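Side-chain contacts in dehalogenase (Rhodospirillaceae, PDB 6A41), which probably removes halogen from organic substrates, using a Rossmann-type fold related to that of the short-chain dehydrogenases/reductases: residues 111-114 with 115-119; 99-102 with 103-107; 32-36 with 37-41. All coordinates share one frame; numbering follows the deposited sequence.

Contact 1: 111-114 with 115-119; sequences APFR and LTQLV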
loop_
_atom_site.group_PDB
_atom_site.type_symbol
_atom_site.label_atom_id
_atom_site.label_comp_id
_atom_site.label_asym_id
_atom_site.label_seq_id
_atom_site.Cartn_x
_atom_site.Cartn_y
_atom_site.Cartn_z
ATOM N N ALA A 111 21.388 -2.502 12.885
ATOM C CA ALA A 111 21.417 -2.305 14.336
ATOM C C ALA A 111 20.099 -2.665 15.100
ATOM O O ALA A 111 20.175 -3.462 16.057
ATOM C CB ALA A 111 21.962 -0.888 14.744
ATOM N N PRO A 112 18.920 -2.233 14.589
ATOM C CA PRO A 112 17.673 -2.600 15.235
ATOM C C PRO A 112 17.384 -4.079 15.055
ATOM O O PRO A 112 16.792 -4.665 15.981
ATOM C CB PRO A 112 16.622 -1.655 14.661
ATOM C CG PRO A 112 17.280 -1.161 13.434
ATOM C CD PRO A 112 18.720 -1.154 13.623
ATOM N N PHE A 113 17.854 -4.675 13.955
ATOM C CA PHE A 113 17.675 -6.124 13.823
ATOM C C PHE A 113 18.495 -6.842 14.917
ATOM O O PHE A 113 17.999 -7.750 15.567
ATOM C CB PHE A 113 18.133 -6.618 12.453
ATOM C CG PHE A 113 17.957 -8.079 12.243
ATOM C CD1 PHE A 113 16.731 -8.615 12.112
ATOM C CD2 PHE A 113 19.033 -8.917 12.244
ATOM C CE1 PHE A 113 16.547 -9.997 11.936
ATOM C CE2 PHE A 113 18.882 -10.297 12.121
ATOM C CZ PHE A 113 17.649 -10.817 11.851
ATOM N N ARG A 114 19.717 -6.401 15.099
ATOM C CA ARG A 114 20.553 -6.949 16.155
ATOM C C ARG A 114 19.937 -6.845 17.537
ATOM O O ARG A 114 19.951 -7.839 18.302
ATOM C CB ARG A 114 21.968 -6.312 16.072
ATOM C CG ARG A 114 22.994 -6.655 17.171
ATOM C CD ARG A 114 23.296 -8.117 17.240
ATOM N NE ARG A 114 24.377 -8.396 18.237
ATOM C CZ ARG A 114 24.565 -9.564 18.866
ATOM N NH1 ARG A 114 23.772 -10.575 18.603
ATOM N NH2 ARG A 114 25.488 -9.692 19.816
ATOM N N LEU A 115 19.417 -5.658 17.869
ATOM C CA LEU A 115 18.786 -5.458 19.135
ATOM C C LEU A 115 17.578 -6.363 19.291
ATOM O O LEU A 115 17.379 -6.910 20.392
ATOM C CB LEU A 115 18.318 -4.065 19.395
ATOM C CG LEU A 115 19.423 -3.156 19.886
ATOM C CD1 LEU A 115 18.841 -1.767 19.986
ATOM C CD2 LEU A 115 20.067 -3.492 21.220
ATOM N N THR A 116 16.806 -6.554 18.228
ATOM C CA THR A 116 15.670 -7.468 18.276
ATOM C C THR A 116 16.101 -8.917 18.535
ATOM O O THR A 116 15.473 -9.604 19.356
ATOM C CB THR A 116 14.814 -7.355 17.034
ATOM O OG1 THR A 116 14.461 -5.988 16.822
ATOM C CG2 THR A 116 13.570 -8.120 17.130
ATOM N N GLN A 117 17.209 -9.354 17.938
ATOM C CA GLN A 117 17.746 -10.689 18.149
ATOM C C GLN A 117 18.153 -10.935 19.623
ATOM O O GLN A 117 17.943 -11.979 20.154
ATOM C CB GLN A 117 19.060 -10.867 17.406
ATOM C CG GLN A 117 18.925 -11.074 15.955
ATOM C CD GLN A 117 20.328 -11.394 15.363
ATOM O OE1 GLN A 117 21.181 -10.490 15.408
ATOM N NE2 GLN A 117 20.576 -12.655 14.940
ATOM N N LEU A 118 18.721 -9.908 20.223
ATOM C CA LEU A 118 19.080 -9.875 21.649
ATOM C C LEU A 118 17.888 -9.851 22.597
ATOM O O LEU A 118 17.902 -10.545 23.596
ATOM C CB LEU A 118 20.043 -8.704 21.892
ATOM C CG LEU A 118 21.396 -8.872 21.303
ATOM C CD1 LEU A 118 22.090 -7.513 21.297
ATOM C CD2 LEU A 118 22.262 -9.889 22.099
ATOM N N VAL A 119 16.806 -9.150 22.268
ATOM C CA VAL A 119 15.679 -8.980 23.248
ATOM C C VAL A 119 14.600 -10.040 23.097
ATOM O O VAL A 119 13.965 -10.410 24.086
ATOM C CB VAL A 119 15.018 -7.564 23.054
ATOM C CG1 VAL A 119 13.792 -7.350 23.908
ATOM C CG2 VAL A 119 15.974 -6.488 23.564
#
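P112 O accepts two hydrogen bonds from T116, one from the backbone N-H and one from the hydroxyl, a good example of how a helix satisfies a buried polar side chain from its own turns. T116 N lies 2.9 Å from P112 O, and T116 OG1 reaches P112 O at 2.8 Å, the two arriving from opposite faces of the carbonyl plane. The hydroxyl gets there because OG1 sits beside the backbone N and anti to the carbonyl carbon (chi1 -52°). The helix is kinked at P112, whose ring nitrogen has no proton for the preceding turn, but from A111 onward the bonds resume: L115 N to A111 O, Q117 N to F113 O and L118 N to R114 O. Q117 is less evenly served. Its NE2 donates to L93 O of the second subunit, whereas OE1 is buried without a partner in the model, lying near the plane of the R114 guanidinium at its edge and 3.7 Å from R114 CD. The Q117 amide plane is turned 24° from the F113 ring, and Q117 CG lies over a face of that ring. R114, bent at its second torsion, lays one guanidinium face over L118 CD2, which is 3.9 Å from NH1. Cut back to an alanine, this residue would probably leave the L118 methyls without their guanidinium cover and open a gap beside Q117 OE1. Contact with the second subunit is consistent with the helix that in short-chain dehydrogenases/reductases contributes to the intersubunit four-helix bundle.

Contact 2: 99-102 with 103-107; sequences EDFR and DALEV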
loop_
_atom_site.group_PDB
_atom_site.type_symbol
_atom_site.label_atom_id
_atom_site.label_comp_id
_atom_site.label_asym_id
_atom_site.label_seq_id
_atom_site.Cartn_x
_atom_site.Cartn_y
_atom_site.Cartn_z
ATOM N N GLU A 99 29.651 4.619 0.792
ATOM C CA GLU A 99 29.941 4.386 2.256
ATOM C C GLU A 99 28.851 5.004 3.177
ATOM O O GLU A 99 28.515 4.409 4.155
ATOM C CB GLU A 99 31.337 4.912 2.664
ATOM C CG GLU A 99 31.347 6.436 2.514
ATOM C CD GLU A 99 32.690 7.197 2.780
ATOM O OE1 GLU A 99 33.062 7.330 4.021
ATOM O OE2 GLU A 99 33.284 7.719 1.745
ATOM N N ASP A 100 28.292 6.168 2.840
ATOM C CA ASP A 100 27.185 6.751 3.638
ATOM C C ASP A 100 25.915 5.872 3.494
ATOM O O ASP A 100 25.170 5.788 4.389
ATOM C CB ASP A 100 26.819 8.152 3.179
ATOM C CG ASP A 100 27.970 9.144 3.307
ATOM O OD1 ASP A 100 28.927 8.886 4.053
ATOM O OD2 ASP A 100 27.912 10.156 2.565
ATOM N N PHE A 101 25.655 5.337 2.323
ATOM C CA PHE A 101 24.500 4.422 2.126
ATOM C C PHE A 101 24.640 3.171 3.047
ATOM O O PHE A 101 23.721 2.772 3.777
ATOM C CB PHE A 101 24.308 4.064 0.620
ATOM C CG PHE A 101 23.036 3.297 0.307
ATOM C CD1 PHE A 101 21.928 3.334 1.093
ATOM C CD2 PHE A 101 22.893 2.706 -0.913
ATOM C CE1 PHE A 101 20.770 2.676 0.701
ATOM C CE2 PHE A 101 21.801 1.999 -1.265
ATOM C CZ PHE A 101 20.732 2.018 -0.496
ATOM N N ARG A 102 25.827 2.571 3.074
ATOM C CA ARG A 102 26.078 1.493 3.945
ATOM C C ARG A 102 25.922 1.833 5.443
ATOM O O ARG A 102 25.362 1.022 6.190
ATOM C CB ARG A 102 27.559 0.944 3.737
ATOM C CG ARG A 102 27.772 0.274 2.370
ATOM C CD ARG A 102 29.146 -0.401 2.251
ATOM N NE ARG A 102 29.334 -0.928 0.932
ATOM C CZ ARG A 102 30.260 -0.489 0.112
ATOM N NH1 ARG A 102 31.100 0.428 0.535
ATOM N NH2 ARG A 102 30.382 -1.022 -1.081
ATOM N N ASP A 103 26.490 2.980 5.859
ATOM C CA ASP A 103 26.314 3.493 7.218
ATOM C C ASP A 103 24.821 3.726 7.587
ATOM O O ASP A 103 24.421 3.370 8.701
ATOM C CB ASP A 103 27.123 4.771 7.461
ATOM C CG ASP A 103 28.637 4.508 7.406
ATOM O OD1 ASP A 103 29.096 3.318 7.297
ATOM O OD2 ASP A 103 29.412 5.459 7.393
ATOM N N ALA A 104 24.012 4.300 6.672
ATOM C CA ALA A 104 22.579 4.464 6.907
ATOM C C ALA A 104 21.903 3.171 7.105
ATOM O O ALA A 104 21.066 3.027 8.022
ATOM C CB ALA A 104 21.965 5.211 5.757
ATOM N N LEU A 105 22.264 2.186 6.289
ATOM C CA LEU A 105 21.668 0.863 6.451
ATOM C C LEU A 105 22.107 0.255 7.727
ATOM O O LEU A 105 21.315 -0.516 8.376
ATOM C CB LEU A 105 22.106 -0.027 5.299
ATOM C CG LEU A 105 21.483 0.340 3.960
ATOM C CD1 LEU A 105 22.210 -0.241 2.783
ATOM C CD2 LEU A 105 20.018 -0.067 3.874
ATOM N N GLU A 106 23.360 0.466 8.097
ATOM C CA GLU A 106 23.835 -0.110 9.380
ATOM C C GLU A 106 23.017 0.384 10.581
ATOM O O GLU A 106 22.632 -0.401 11.473
ATOM C CB GLU A 106 25.293 0.175 9.623
ATOM C CG GLU A 106 25.869 -0.434 10.885
ATOM C CD GLU A 106 26.094 -1.958 10.717
ATOM O OE1 GLU A 106 26.143 -2.461 9.557
ATOM O OE2 GLU A 106 26.128 -2.646 11.749
ATOM N N VAL A 107 22.827 1.712 10.618
ATOM C CA VAL A 107 22.161 2.347 11.739
ATOM C C VAL A 107 20.645 2.061 11.782
ATOM O O VAL A 107 20.086 1.889 12.854
ATOM C CB VAL A 107 22.514 3.836 11.758
ATOM C CG1 VAL A 107 21.659 4.557 12.790
ATOM C CG2 VAL A 107 24.014 4.080 11.983
#
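L105 leans back along the helix onto F101, one turn earlier. Its CB rests 3.5 Å from R102 O and almost as close to F101 O. The next atom, CG, drops to 3.3 Å from F101 O, which also accepts the helical bond of L105 N. From CG the branch CD1 passes over the F101 ring, meeting CE1 at 3.9 Å. This methyl stands 4.1 Å from the ring centroid and 22° off its normal, a CH-pi contact displaced toward the rim of the face. In F101, CG anti to the backbone N (chi1 -172°) carries the ring toward the next turn, and chi2 (24°) turns a face to the methyl. Beyond the pair, A152 of helix 147-158 and V110 of the second subunit pack on L105. E106 N donates to R102 O at 2.8 Å, yet the two side chains do not pair within the chain: R102 NE forms a salt bridge with E106 OE1 of the second subunit, and E106 OE1 is bridged in return by R102 NE of that subunit. E99, D100 and D103 gather near the start of the helix, where the helix dipole and the salt bridge from D100 to R97 would probably ease their mutual repulsion. The chemistry thus divides between an apolar pair that packs and an R102/E106 pair that bridges reciprocally to the second subunit.

Contact 3: 32-36 with 37-41; sequences VLAHD and PSFDT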
loop_
_atom_site.group_PDB
_atom_site.type_symbol
_atom_site.label_atom_id
_atom_site.label_comp_id
_atom_site.label_asym_id
_atom_site.label_seq_id
_atom_site.Cartn_x
_atom_site.Cartn_y
_atom_site.Cartn_z
ATOM N N VAL A 32 10.498 2.870 32.641
ATOM C CA VAL A 32 11.269 3.134 31.486
ATOM C C VAL A 32 12.749 2.887 31.797
ATOM O O VAL A 32 13.301 3.425 32.763
ATOM C CB VAL A 32 11.052 4.589 31.018
ATOM C CG1 VAL A 32 11.988 4.914 29.879
ATOM C CG2 VAL A 32 9.573 4.799 30.639
ATOM N N LEU A 33 13.372 2.097 30.943
ATOM C CA LEU A 33 14.774 1.855 30.860
ATOM C C LEU A 33 15.302 2.457 29.560
ATOM O O LEU A 33 14.695 2.258 28.493
ATOM C CB LEU A 33 15.032 0.370 30.779
ATOM C CG LEU A 33 14.434 -0.487 31.866
ATOM C CD1 LEU A 33 14.839 -1.906 31.692
ATOM C CD2 LEU A 33 14.706 0.104 33.272
ATOM N N ALA A 34 16.377 3.184 29.627
ATOM C CA ALA A 34 16.842 3.934 28.469
ATOM C C ALA A 34 18.286 3.615 28.215
ATOM O O ALA A 34 19.105 3.720 29.138
ATOM C CB ALA A 34 16.677 5.442 28.681
ATOM N N HIS A 35 18.581 3.351 26.964
ATOM C CA HIS A 35 19.939 3.267 26.406
ATOM C C HIS A 35 20.294 4.563 25.654
ATOM O O HIS A 35 19.431 5.206 25.056
ATOM C CB HIS A 35 20.040 2.082 25.455
ATOM C CG HIS A 35 21.123 2.226 24.429
ATOM N ND1 HIS A 35 20.871 2.789 23.204
ATOM C CD2 HIS A 35 22.453 1.908 24.445
ATOM C CE1 HIS A 35 22.012 2.864 22.522
ATOM N NE2 HIS A 35 22.989 2.339 23.242
ATOM N N ASP A 36 21.559 4.941 25.713
ATOM C CA ASP A 36 22.081 5.942 24.824
ATOM C C ASP A 36 23.616 5.758 24.756
ATOM O O ASP A 36 24.236 5.504 25.773
ATOM C CB ASP A 36 21.680 7.386 25.252
ATOM C CG ASP A 36 21.989 8.435 24.170
ATOM O OD1 ASP A 36 21.122 8.562 23.219
ATOM O OD2 ASP A 36 23.124 9.095 24.254
ATOM N N PRO A 37 24.229 6.029 23.589
ATOM C CA PRO A 37 25.688 6.016 23.572
ATOM C C PRO A 37 26.334 6.945 24.534
ATOM O O PRO A 37 27.467 6.739 24.876
ATOM C CB PRO A 37 26.051 6.526 22.167
ATOM C CG PRO A 37 24.876 6.172 21.404
ATOM C CD PRO A 37 23.684 6.338 22.265
ATOM N N SER A 38 25.675 7.977 24.975
ATOM C CA SER A 38 26.256 8.888 25.952
ATOM C C SER A 38 26.196 8.409 27.379
ATOM O O SER A 38 26.895 8.920 28.193
ATOM C CB SER A 38 25.618 10.242 25.886
ATOM O OG SER A 38 24.316 10.317 26.386
ATOM N N PHE A 39 25.378 7.404 27.663
ATOM C CA PHE A 39 25.144 6.916 28.990
ATOM C C PHE A 39 26.311 6.092 29.644
ATOM O O PHE A 39 26.149 5.655 30.785
ATOM C CB PHE A 39 23.815 6.156 29.093
ATOM C CG PHE A 39 22.585 7.004 28.925
ATOM C CD1 PHE A 39 22.636 8.392 28.817
ATOM C CD2 PHE A 39 21.361 6.431 28.864
ATOM C CE1 PHE A 39 21.525 9.152 28.711
ATOM C CE2 PHE A 39 20.242 7.211 28.693
ATOM C CZ PHE A 39 20.314 8.552 28.672
ATOM N N ASP A 40 27.439 5.884 28.976
ATOM C CA ASP A 40 28.667 5.501 29.720
ATOM C C ASP A 40 29.150 6.633 30.616
ATOM O O ASP A 40 29.963 6.393 31.508
ATOM C CB ASP A 40 29.784 4.930 28.820
ATOM C CG ASP A 40 30.185 5.842 27.704
ATOM O OD1 ASP A 40 29.602 6.965 27.513
ATOM O OD2 ASP A 40 31.086 5.351 26.956
ATOM N N THR A 41 28.642 7.836 30.405
ATOM C CA THR A 41 29.011 8.972 31.214
ATOM C C THR A 41 27.983 9.296 32.322
ATOM O O THR A 41 26.859 9.586 32.025
ATOM C CB THR A 41 29.205 10.143 30.338
ATOM O OG1 THR A 41 30.133 9.765 29.324
ATOM C CG2 THR A 41 29.642 11.326 31.064
#
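D36 O and F39 N, 2.9 Å apart, close a type I beta-turn with P37 and S38 at its corners, just where the chain leaves strand 31-34 in a beta-alpha connection of the Rossmann-type fold. The donor stands well above the plane of the D36 carbonyl instead of on a lone pair. A second turn follows, bonded from T41 N to S38 O, and delivers T41 to the N-cap position of helix 42-51. Superimposed on the first turn is an Asx turn, one aspartate organising the chain after it. D36 OD2 accepts S38 N at 2.9 Å and S38 OG at 2.7 Å. Both donors come in on the anti side of the carboxylate, yet from opposite faces of its plane. S38 can grip twice because its OG lies between its own N and carbonyl carbon (chi1 72°). The other oxygen of D36, OD1, accepts E14 N, so the carboxylate joins this turn to the loop that follows strand 7-10. H35 turns its ring to the same region, ND1 bonded to N12 N, while its CE1 touches P37 CD at 3.9 Å. F39 folds back against the strand end, with A34 CB 4.0 Å from its CE2 and A34 O in the ring plane at its edge. Over the centre of the F39 ring stands D36 CB, a CH-pi contact 3.6 Å from the centroid and only 3° off the normal.

From the N terminus, contact 3 comes first, closing the short turn between strand 31-34 and helix 42-51. Contacts 2 and 1 follow in series on helix 98-126, so none of the three encloses or crosses another. Contact 2 passes almost directly into contact 1: A111 N lies 2.8 Å from E106 O, probably a hydrogen bond, and P112 CD packs on V107 O. Across the interface they meet again, F101 of one subunit and F113 of the other stacking edge-to-face. Contact 3 touches neither, its nearest atoms being about 6 Å from contact 1, but M66 of helix 63-74 packs against both H35 and L115, joining the strand end to the long helix.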